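Local coordinates for protein nucleoside phosphorylase, putative (Trypanosoma brucei, PDB 3BJE) that acts as a homodimeric uridine phosphorylase, splitting uridine with phosphate into uracil and ribose 1-phosphate, and binds calcium, at residues D40-A43 and D44-F48; E154-P157 and P158-A162; P213-T216 and K217-A221; K278-S282 and N283-V287. All coordinates share one frame; numbering follows the deposited sequence.

Interaction 1: residues D40-A43 and D44-F48; sequences DELA and DRIIF
L42 and I46 meet four residues apart where a short loop, coming off a 3-10 turn at D40-E41, runs into strand 45-49 of the phosphorylase-family core, a parallel strand lying between strands 86-92 and 142-151. Their two branches touch through methyls: CD1 of L42 lies 3.8 Å from CD1 of I46, and the side chains cross at about a right angle, so the contact is a single point and the chains do not run alongside each other. The torsions explain why the ends meet. L42 carries CG anti to its nitrogen (chi1 179°), while I46 extends CG1 and CD1 in a nearly straight arm (chi2 169°) back toward the loop. That arm also passes the carbonyl of A43, with O of A43 3.6 Å from CG1 of I46. Between these two residues the chain bends at D44, while A43 is extended, and CB of A43 comes within 3.7 Å of O of R45, a plain van der Waals approach. Polar grip comes from outside: K111 NZ makes a salt bridge with D44 OD1 and donates a hydrogen bond to L42 O, tying the bend to helix 97-112. On the flanks, L42 rests on L110 and I46 on I91, so helix 97-112 and strand 86-92 both pack against the pair. I46 CD1 stands 3.8 Å from both A43 O and L42 CD1, the three atoms marking the corners of a small triangle.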
loop_
_atom_site.group_PDB
_atom_site.type_symbol
_atom_site.label_atom_id
_atom_site.label_comp_id
_atom_site.label_asym_id
_atom_site.label_seq_id
_atom_site.Cartn_x
_atom_site.Cartn_y
_atom_site.Cartn_z
ATOM N N ASP A 40 -13.925 14.231 -17.471
ATOM C CA ASP A 40 -13.583 15.500 -18.110
ATOM C C ASP A 40 -12.653 16.375 -17.275
ATOM O O ASP A 40 -12.255 17.448 -17.721
ATOM C CB ASP A 40 -14.831 16.277 -18.584
ATOM C CG ASP A 40 -15.699 16.829 -17.452
ATOM O OD1 ASP A 40 -15.419 16.623 -16.254
ATOM O OD2 ASP A 40 -16.710 17.490 -17.790
ATOM N N GLU A 41 -12.317 15.911 -16.073
ATOM C CA GLU A 41 -11.399 16.615 -15.180
ATOM C C GLU A 41 -9.980 16.079 -15.185
ATOM O O GLU A 41 -9.132 16.648 -14.532
ATOM C CB GLU A 41 -11.903 16.538 -13.748
ATOM C CG GLU A 41 -13.207 17.247 -13.564
ATOM C CD GLU A 41 -13.768 17.104 -12.161
ATOM O OE1 GLU A 41 -13.579 16.039 -11.533
ATOM O OE2 GLU A 41 -14.402 18.075 -11.701
ATOM N N LEU A 42 -9.739 14.982 -15.901
ATOM C CA LEU A 42 -8.456 14.295 -15.870
ATOM C C LEU A 42 -7.721 14.517 -17.192
ATOM O O LEU A 42 -8.261 14.211 -18.253
ATOM C CB LEU A 42 -8.693 12.803 -15.653
ATOM C CG LEU A 42 -7.456 11.900 -15.621
ATOM C CD1 LEU A 42 -6.564 12.308 -14.467
ATOM C CD2 LEU A 42 -7.918 10.442 -15.507
ATOM N N ALA A 43 -6.494 15.036 -17.121
ATOM C CA ALA A 43 -5.653 15.235 -18.309
ATOM C C ALA A 43 -5.047 13.910 -18.787
ATOM O O ALA A 43 -4.973 12.942 -18.036
ATOM C CB ALA A 43 -4.537 16.240 -18.007
ATOM N N ASP A 44 -4.607 13.881 -20.040
ATOM C CA ASP A 44 -3.872 12.729 -20.590
ATOM C C ASP A 44 -2.466 12.608 -20.010
ATOM O O ASP A 44 -1.867 11.529 -20.047
ATOM C CB ASP A 44 -3.737 12.839 -22.111
ATOM C CG ASP A 44 -5.053 12.692 -22.841
ATOM O OD1 ASP A 44 -6.042 12.237 -22.248
ATOM O OD2 ASP A 44 -5.091 13.036 -24.041
ATOM N N ARG A 45 -1.955 13.723 -19.499
ATOM C CA ARG A 45 -0.617 13.789 -18.938
ATOM C C ARG A 45 -0.721 13.938 -17.423
ATOM O O ARG A 45 -1.319 14.892 -16.932
ATOM C CB ARG A 45 0.161 14.961 -19.541
ATOM C CG ARG A 45 0.597 14.743 -20.978
ATOM C CD ARG A 45 1.411 15.925 -21.485
ATOM N NE ARG A 45 1.914 15.719 -22.846
ATOM C CZ ARG A 45 1.179 15.842 -23.949
ATOM N NH1 ARG A 45 1.742 15.635 -25.132
ATOM N NH2 ARG A 45 -0.109 16.163 -23.885
ATOM N N ILE A 46 -0.120 12.995 -16.705
ATOM C CA ILE A 46 -0.281 12.859 -15.261
ATOM C C ILE A 46 1.041 12.693 -14.538
ATOM O O ILE A 46 1.898 11.935 -14.967
ATOM C CB ILE A 46 -1.157 11.603 -14.943
ATOM C CG1 ILE A 46 -2.528 11.734 -15.621
ATOM C CG2 ILE A 46 -1.317 11.388 -13.428
ATOM C CD1 ILE A 46 -3.403 10.456 -15.620
ATOM N N ILE A 47 1.203 13.437 -13.444
ATOM C CA ILE A 47 2.284 13.196 -12.508
ATOM C C ILE A 47 1.726 12.506 -11.275
ATOM O O ILE A 47 0.758 12.986 -10.712
ATOM C CB ILE A 47 2.957 14.486 -12.059
ATOM C CG1 ILE A 47 3.565 15.200 -13.251
ATOM C CG2 ILE A 47 4.055 14.168 -11.044
ATOM C CD1 ILE A 47 4.161 16.546 -12.916
ATOM N N PHE A 48 2.336 11.381 -10.889
ATOM C CA PHE A 48 2.024 10.690 -9.637
ATOM C C PHE A 48 3.020 11.133 -8.576
ATOM O O PHE A 48 4.234 11.195 -8.815
ATOM C CB PHE A 48 2.180 9.180 -9.776
ATOM C CG PHE A 48 1.048 8.458 -10.445
ATOM C CD1 PHE A 48 -0.214 8.997 -10.618
ATOM C CD2 PHE A 48 1.262 7.149 -10.823
ATOM C CE1 PHE A 48 -1.214 8.240 -11.212
ATOM C CE2 PHE A 48 0.270 6.402 -11.406
ATOM C CZ PHE A 48 -0.965 6.947 -11.601
#

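Interaction 2: residues E154-P157 and P158-A162; sequences ESVP and PLALA
A type II beta turn from P157 to A160 reverses the chain: P158 has the extended polyproline-like shape, L159 takes a positive phi of 68°, and A160 N bonds back to P157 O at 3.2 Å. The N-H points well at its acceptor, with an angle of 159° at the hydrogen, although the nitrogen stands above the carbonyl plane, 49° out of it. P157, A160 and V156 form a small apolar cluster at the turn. The A160 methyl points toward the preceding segment and lies 3.9 Å from CD of the P157 ring, while the same CB approaches P157 O at 3.3 Å. V156 adds a looser touch from its CG1 branch, 4.3 Å from A160 CB. At the P157-P158 junction the rings follow one another through a trans peptide, with P157 CB 3.6 Å from P158 CD. The turn leads straight into strand 161-169, and V156 packs on V315 and V240. One hydrogen bond thus closes the turn internally, while backbone bonds of L159 and A160 to V315, Q237 NE2 at L159 O and K318 NZ at V156 O hold its backbone from outside. The chemistry divides the work: the P158 ring restrains phi at the second position of the turn, whereas L159 takes its positive phi without such help, and side-chain polarity contributes little within these residues.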
loop_
_atom_site.group_PDB
_atom_site.type_symbol
_atom_site.label_atom_id
_atom_site.label_comp_id
_atom_site.label_asym_id
_atom_site.label_seq_id
_atom_site.Cartn_x
_atom_site.Cartn_y
_atom_site.Cartn_z
ATOM N N GLU A 154 26.768 2.886 -4.459
ATOM C CA GLU A 154 27.755 3.776 -3.842
ATOM C C GLU A 154 27.952 5.038 -4.669
ATOM O O GLU A 154 28.083 6.122 -4.117
ATOM C CB GLU A 154 29.097 3.057 -3.605
ATOM C CG GLU A 154 30.301 3.967 -3.281
ATOM C CD GLU A 154 30.030 5.049 -2.224
ATOM O OE1 GLU A 154 28.990 4.994 -1.521
ATOM O OE2 GLU A 154 30.877 5.969 -2.106
ATOM N N SER A 155 27.937 4.901 -5.985
ATOM C CA SER A 155 28.200 6.032 -6.870
ATOM C C SER A 155 27.098 7.110 -6.819
ATOM O O SER A 155 27.375 8.286 -7.038
ATOM C CB SER A 155 28.370 5.533 -8.310
ATOM O OG SER A 155 27.185 4.912 -8.781
ATOM N N VAL A 156 25.863 6.721 -6.520
ATOM C CA VAL A 156 24.737 7.637 -6.646
ATOM C C VAL A 156 24.718 8.675 -5.514
ATOM O O VAL A 156 24.571 8.316 -4.351
ATOM C CB VAL A 156 23.407 6.865 -6.687
ATOM C CG1 VAL A 156 22.223 7.825 -6.711
ATOM C CG2 VAL A 156 23.367 5.927 -7.904
ATOM N N PRO A 157 24.858 9.976 -5.852
ATOM C CA PRO A 157 24.914 11.001 -4.795
ATOM C C PRO A 157 23.592 11.221 -4.041
ATOM O O PRO A 157 22.525 11.001 -4.606
ATOM C CB PRO A 157 25.263 12.288 -5.558
ATOM C CG PRO A 157 25.636 11.873 -6.937
ATOM C CD PRO A 157 24.970 10.570 -7.196
ATOM N N PRO A 158 23.672 11.701 -2.785
ATOM C CA PRO A 158 22.506 12.151 -2.035
ATOM C C PRO A 158 21.737 13.207 -2.830
ATOM O O PRO A 158 22.347 14.106 -3.412
ATOM C CB PRO A 158 23.113 12.793 -0.781
ATOM C CG PRO A 158 24.431 12.164 -0.627
ATOM C CD PRO A 158 24.916 11.872 -2.013
ATOM N N LEU A 159 20.417 13.072 -2.873
ATOM C CA LEU A 159 19.540 14.041 -3.527
ATOM C C LEU A 159 19.677 14.101 -5.052
ATOM O O LEU A 159 19.123 15.005 -5.681
ATOM C CB LEU A 159 19.705 15.445 -2.907
ATOM C CG LEU A 159 19.443 15.508 -1.399
ATOM C CD1 LEU A 159 19.751 16.893 -0.862
ATOM C CD2 LEU A 159 18.000 15.099 -1.080
ATOM N N ALA A 160 20.394 13.150 -5.652
ATOM C CA ALA A 160 20.322 12.948 -7.100
ATOM C C ALA A 160 18.914 12.486 -7.491
ATOM O O ALA A 160 18.155 11.957 -6.658
ATOM C CB ALA A 160 21.340 11.924 -7.554
ATOM N N LEU A 161 18.583 12.713 -8.760
ATOM C CA LEU A 161 17.323 12.238 -9.333
ATOM C C LEU A 161 17.594 10.914 -10.012
ATOM O O LEU A 161 18.306 10.842 -11.005
ATOM C CB LEU A 161 16.741 13.249 -10.322
ATOM C CG LEU A 161 15.321 12.949 -10.844
ATOM C CD1 LEU A 161 14.276 12.909 -9.709
ATOM C CD2 LEU A 161 14.915 13.962 -11.930
ATOM N N ALA A 162 17.033 9.839 -9.461
ATOM C CA ALA A 162 17.231 8.513 -10.021
ATOM C C ALA A 162 16.072 8.203 -10.978
ATOM O O ALA A 162 14.899 8.079 -10.569
ATOM C CB ALA A 162 17.314 7.483 -8.918
#

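Interaction 3: residues P213-T216 and K217-A221; sequences PNIT and KSICA
I215 overlaps I219 one helical turn further on, its CG2 methyl 3.8 Å from CD1 of I219. The two side chains cross obliquely, and the reason they meet lies in the torsions: I219 sends CG1 beside its own nitrogen (chi1 -66°) and CD1 onward in an extended arm, back over the preceding turn. On the way, CG1 of I219 passes 3.3 Å from O of I215, the same oxygen that accepts the backbone bond from I219 N at 3.0 Å. Parallel bonds of i to i+4 type join K217 N to P213 O and C220 N to T216 O, the latter at 3.1 Å, so the first turns are regular. N214 O carries an extra load. It accepts from S218 N at 3.0 Å and from S218 OG at 2.7 Å, the two donors reaching it from opposite faces of the carbonyl plane; the hydroxyl bond belongs to one of two deposited conformers and is therefore less certain. T216 turns its hydroxyl out of this set, bonding OG1 to T164 O, and N214 sends ND2 to Q308 OE1 and to A349 O. The isoleucine pair has company: I215 and I219 both lie on I144 of strand 142-151, and I219 also on I342 and A345 of helix 329-348, while T216 and C220 rest on I241 of strand 239-246. This is the first part of amphipathic helix 213-228, packed with its apolar side on the strands and C-terminal helix, as expected for the alpha/beta/alpha core of the nucleoside phosphorylase family.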
loop_
_atom_site.group_PDB
_atom_site.type_symbol
_atom_site.label_atom_id
_atom_site.label_comp_id
_atom_site.label_asym_id
_atom_site.label_seq_id
_atom_site.Cartn_x
_atom_site.Cartn_y
_atom_site.Cartn_z
ATOM N N PRO A 213 10.500 3.983 -23.186
ATOM C CA PRO A 213 11.703 4.695 -23.615
ATOM C C PRO A 213 11.483 6.178 -23.868
ATOM O O PRO A 213 12.374 6.985 -23.599
ATOM C CB PRO A 213 12.088 3.973 -24.913
ATOM C CG PRO A 213 11.534 2.592 -24.747
ATOM C CD PRO A 213 10.252 2.783 -24.005
ATOM N N ASN A 214 10.302 6.534 -24.365
ATOM C CA ASN A 214 9.969 7.936 -24.613
ATOM C C ASN A 214 9.925 8.747 -23.322
ATOM O O ASN A 214 10.326 9.909 -23.291
ATOM C CB ASN A 214 8.628 8.045 -25.337
ATOM C CG ASN A 214 8.299 9.463 -25.742
ATOM O OD1 ASN A 214 9.134 10.167 -26.311
ATOM N ND2 ASN A 214 7.066 9.889 -25.466
ATOM N N ILE A 215 9.447 8.121 -22.250
ATOM C CA ILE A 215 9.394 8.784 -20.958
ATOM C C ILE A 215 10.803 8.948 -20.380
ATOM O O ILE A 215 11.167 10.041 -19.952
ATOM C CB ILE A 215 8.505 8.028 -19.983
ATOM C CG1 ILE A 215 7.053 8.025 -20.494
ATOM C CG2 ILE A 215 8.594 8.634 -18.585
ATOM C CD1 ILE A 215 6.390 9.410 -20.516
ATOM N N THR A 216 11.592 7.872 -20.370
ATOM C CA THR A 216 12.953 7.933 -19.846
ATOM C C THR A 216 13.752 8.983 -20.610
ATOM O O THR A 216 14.441 9.800 -20.000
ATOM C CB THR A 216 13.681 6.573 -19.944
ATOM O OG1 THR A 216 12.932 5.570 -19.238
ATOM C CG2 THR A 216 15.062 6.642 -19.325
ATOM N N LYS A 217 13.645 8.972 -21.939
ATOM C CA LYS A 217 14.376 9.917 -22.796
ATOM C C LYS A 217 13.974 11.353 -22.489
ATOM O O LYS A 217 14.830 12.229 -22.370
ATOM C CB LYS A 217 14.122 9.615 -24.277
ATOM C CG LYS A 217 14.968 10.431 -25.263
ATOM C CD LYS A 217 14.385 10.358 -26.674
ATOM C CE LYS A 217 15.319 10.989 -27.704
ATOM N NZ LYS A 217 14.751 10.988 -29.088
ATOM N N SER A 218 12.667 11.585 -22.373
ATOM C CA SER A 218 12.133 12.913 -22.073
ATOM C C SER A 218 12.643 13.449 -20.732
ATOM O O SER A 218 13.065 14.607 -20.640
ATOM C CB SER A 218 10.603 12.891 -22.089
ATOM O OG SER A 218 10.102 12.621 -23.389
ATOM N N ILE A 219 12.617 12.606 -19.703
ATOM C CA ILE A 219 13.130 12.988 -18.380
ATOM C C ILE A 219 14.620 13.396 -18.446
ATOM O O ILE A 219 15.002 14.473 -17.969
ATOM C CB ILE A 219 12.915 11.884 -17.338
ATOM C CG1 ILE A 219 11.415 11.672 -17.085
ATOM C CG2 ILE A 219 13.615 12.264 -16.029
ATOM C CD1 ILE A 219 11.069 10.368 -16.342
ATOM N N CYS A 220 15.433 12.556 -19.081
ATOM C CA CYS A 220 16.872 12.818 -19.197
ATOM C C CYS A 220 17.160 14.098 -19.961
ATOM O O CYS A 220 18.010 14.896 -19.552
ATOM C CB CYS A 220 17.581 11.642 -19.868
ATOM S SG CYS A 220 17.514 10.152 -18.860
ATOM N N ALA A 221 16.460 14.285 -21.077
ATOM C CA ALA A 221 16.581 15.512 -21.848
ATOM C C ALA A 221 16.211 16.730 -21.008
ATOM O O ALA A 221 16.865 17.766 -21.099
ATOM C CB ALA A 221 15.733 15.441 -23.106
#

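Interaction 4: residues K278-S282 and N283-V287; sequences KFNLS and NGVEV
F279 and E286 face each other as a hydrogen-bonded antiparallel pair of a beta hairpin, with their side chains on the same face of it. F279 N gives to E286 O at 2.8 Å, and E286 N returns the bond to F279 O at 2.8 Å; the first is close to straight, at 166° about the hydrogen. The F279 ring lies obliquely beside the same carbonyl, CD2 3.3 Å from E286 O. L281, on this face too, sets CD1 3.9 Å from E286 CB, and the two side chains cross at a slant. N283 sits at the bend of a type I turn, where S282 OG lies 3.5 Å from N283 OD1, a plain approach. The next residue, G284, has a phi of 125°, a conformation that would press a CB against the carbonyl oxygen before it. Helix 186-198 covers F279 and L281 through I191. The E286 carboxylate forms a salt bridge to R165 and hydrogen bonds to T243 OG1 and H166 ND1, so the buried acid is satisfied by neighbours beyond the hairpin while its CB packs against L281 CD1.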
loop_
_atom_site.group_PDB
_atom_site.type_symbol
_atom_site.label_atom_id
_atom_site.label_comp_id
_atom_site.label_asym_id
_atom_site.label_seq_id
_atom_site.Cartn_x
_atom_site.Cartn_y
_atom_site.Cartn_z
ATOM N N LYS A 278 25.350 -6.182 -11.540
ATOM C CA LYS A 278 25.585 -5.526 -12.796
ATOM C C LYS A 278 24.824 -6.320 -13.841
ATOM O O LYS A 278 24.979 -7.541 -13.937
ATOM C CB LYS A 278 27.082 -5.504 -13.103
ATOM C CG LYS A 278 27.865 -4.617 -12.160
ATOM C CD LYS A 278 29.335 -4.541 -12.530
ATOM C CE LYS A 278 30.039 -3.472 -11.701
ATOM N NZ LYS A 278 29.428 -2.112 -11.890
ATOM N N PHE A 279 23.971 -5.638 -14.596
ATOM C CA PHE A 279 23.203 -6.274 -15.639
ATOM C C PHE A 279 23.847 -5.940 -16.962
ATOM O O PHE A 279 23.915 -4.776 -17.335
ATOM C CB PHE A 279 21.759 -5.768 -15.621
ATOM C CG PHE A 279 21.090 -5.874 -14.267
ATOM C CD1 PHE A 279 21.034 -7.093 -13.606
ATOM C CD2 PHE A 279 20.533 -4.757 -13.658
ATOM C CE1 PHE A 279 20.449 -7.203 -12.380
ATOM C CE2 PHE A 279 19.922 -4.863 -12.411
ATOM C CZ PHE A 279 19.876 -6.091 -11.776
ATOM N N ASN A 280 24.318 -6.967 -17.661
ATOM C CA ASN A 280 24.891 -6.802 -18.999
ATOM C C ASN A 280 23.764 -6.853 -20.012
ATOM O O ASN A 280 23.377 -7.924 -20.482
ATOM C CB ASN A 280 25.916 -7.893 -19.256
ATOM C CG ASN A 280 27.118 -7.779 -18.339
ATOM O OD1 ASN A 280 27.683 -6.696 -18.173
ATOM N ND2 ASN A 280 27.507 -8.892 -17.728
ATOM N N LEU A 281 23.218 -5.686 -20.328
ATOM C CA LEU A 281 22.015 -5.597 -21.144
ATOM C C LEU A 281 22.311 -5.132 -22.575
ATOM O O LEU A 281 23.434 -4.725 -22.899
ATOM C CB LEU A 281 20.992 -4.696 -20.450
ATOM C CG LEU A 281 20.635 -5.159 -19.033
ATOM C CD1 LEU A 281 19.546 -4.274 -18.430
ATOM C CD2 LEU A 281 20.154 -6.607 -19.043
ATOM N N SER A 282 21.292 -5.206 -23.426
ATOM C CA SER A 282 21.472 -5.007 -24.872
ATOM C C SER A 282 22.147 -3.694 -25.204
ATOM O O SER A 282 22.975 -3.641 -26.105
ATOM C CB SER A 282 20.136 -5.092 -25.612
ATOM O OG SER A 282 19.279 -4.025 -25.248
ATOM N N ASN A 283 21.790 -2.634 -24.490
ATOM C CA ASN A 283 22.348 -1.310 -24.771
ATOM C C ASN A 283 23.406 -0.883 -23.756
ATOM O O ASN A 283 23.702 0.302 -23.634
ATOM C CB ASN A 283 21.215 -0.278 -24.847
ATOM C CG ASN A 283 20.233 -0.565 -25.989
ATOM O OD1 ASN A 283 19.015 -0.619 -25.781
ATOM N ND2 ASN A 283 20.764 -0.753 -27.202
ATOM N N GLY A 284 23.978 -1.851 -23.038
ATOM C CA GLY A 284 25.041 -1.583 -22.077
ATOM C C GLY A 284 24.751 -2.098 -20.683
ATOM O O GLY A 284 23.747 -2.769 -20.446
ATOM N N VAL A 285 25.645 -1.765 -19.759
ATOM C CA VAL A 285 25.556 -2.231 -18.380
ATOM C C VAL A 285 24.601 -1.343 -17.601
ATOM O O VAL A 285 24.630 -0.117 -17.724
ATOM C CB VAL A 285 26.946 -2.261 -17.698
ATOM C CG1 VAL A 285 26.841 -2.753 -16.255
ATOM C CG2 VAL A 285 27.887 -3.148 -18.487
ATOM N N GLU A 286 23.744 -1.983 -16.814
ATOM C CA GLU A 286 22.800 -1.288 -15.956
ATOM C C GLU A 286 22.943 -1.790 -14.524
ATOM O O GLU A 286 23.261 -2.960 -14.301
ATOM C CB GLU A 286 21.367 -1.522 -16.429
ATOM C CG GLU A 286 20.334 -0.611 -15.775
ATOM C CD GLU A 286 19.039 -0.531 -16.561
ATOM O OE1 GLU A 286 19.127 -0.536 -17.816
ATOM O OE2 GLU A 286 17.958 -0.420 -15.939
ATOM N N VAL A 287 22.731 -0.900 -13.559
ATOM C CA VAL A 287 22.807 -1.275 -12.138
ATOM C C VAL A 287 21.535 -0.860 -11.422
ATOM O O VAL A 287 20.701 -0.131 -11.970
ATOM C CB VAL A 287 24.017 -0.635 -11.416
ATOM C CG1 VAL A 287 25.327 -0.957 -12.153
ATOM C CG2 VAL A 287 23.843 0.877 -11.286
#

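How the interactions relate
The four local contacts follow one another along the chain and none touches another; the closest pair, interactions 2 and 3, has nearest atoms about 5 Å apart, and interactions 1 and 4, with centres about 33 Å apart, lie on opposite sides of the chain's centre. Interactions 1 and 2 lead into strands 45-49 and 161-169, interaction 4 is a hairpin, and interaction 3 lies in the first turns of helix 213-228, whose I215 and I219 rest on strand 142-151, which carries the pocket residues R145 and T148. All lie off the ligands: side chains come about 10 Å from uracil at L159, and about 13 and 14 Å from ribose 1-phosphate at I46 and I219. Interaction 4 begins the strand that ends in I291 and E292 of the pocket.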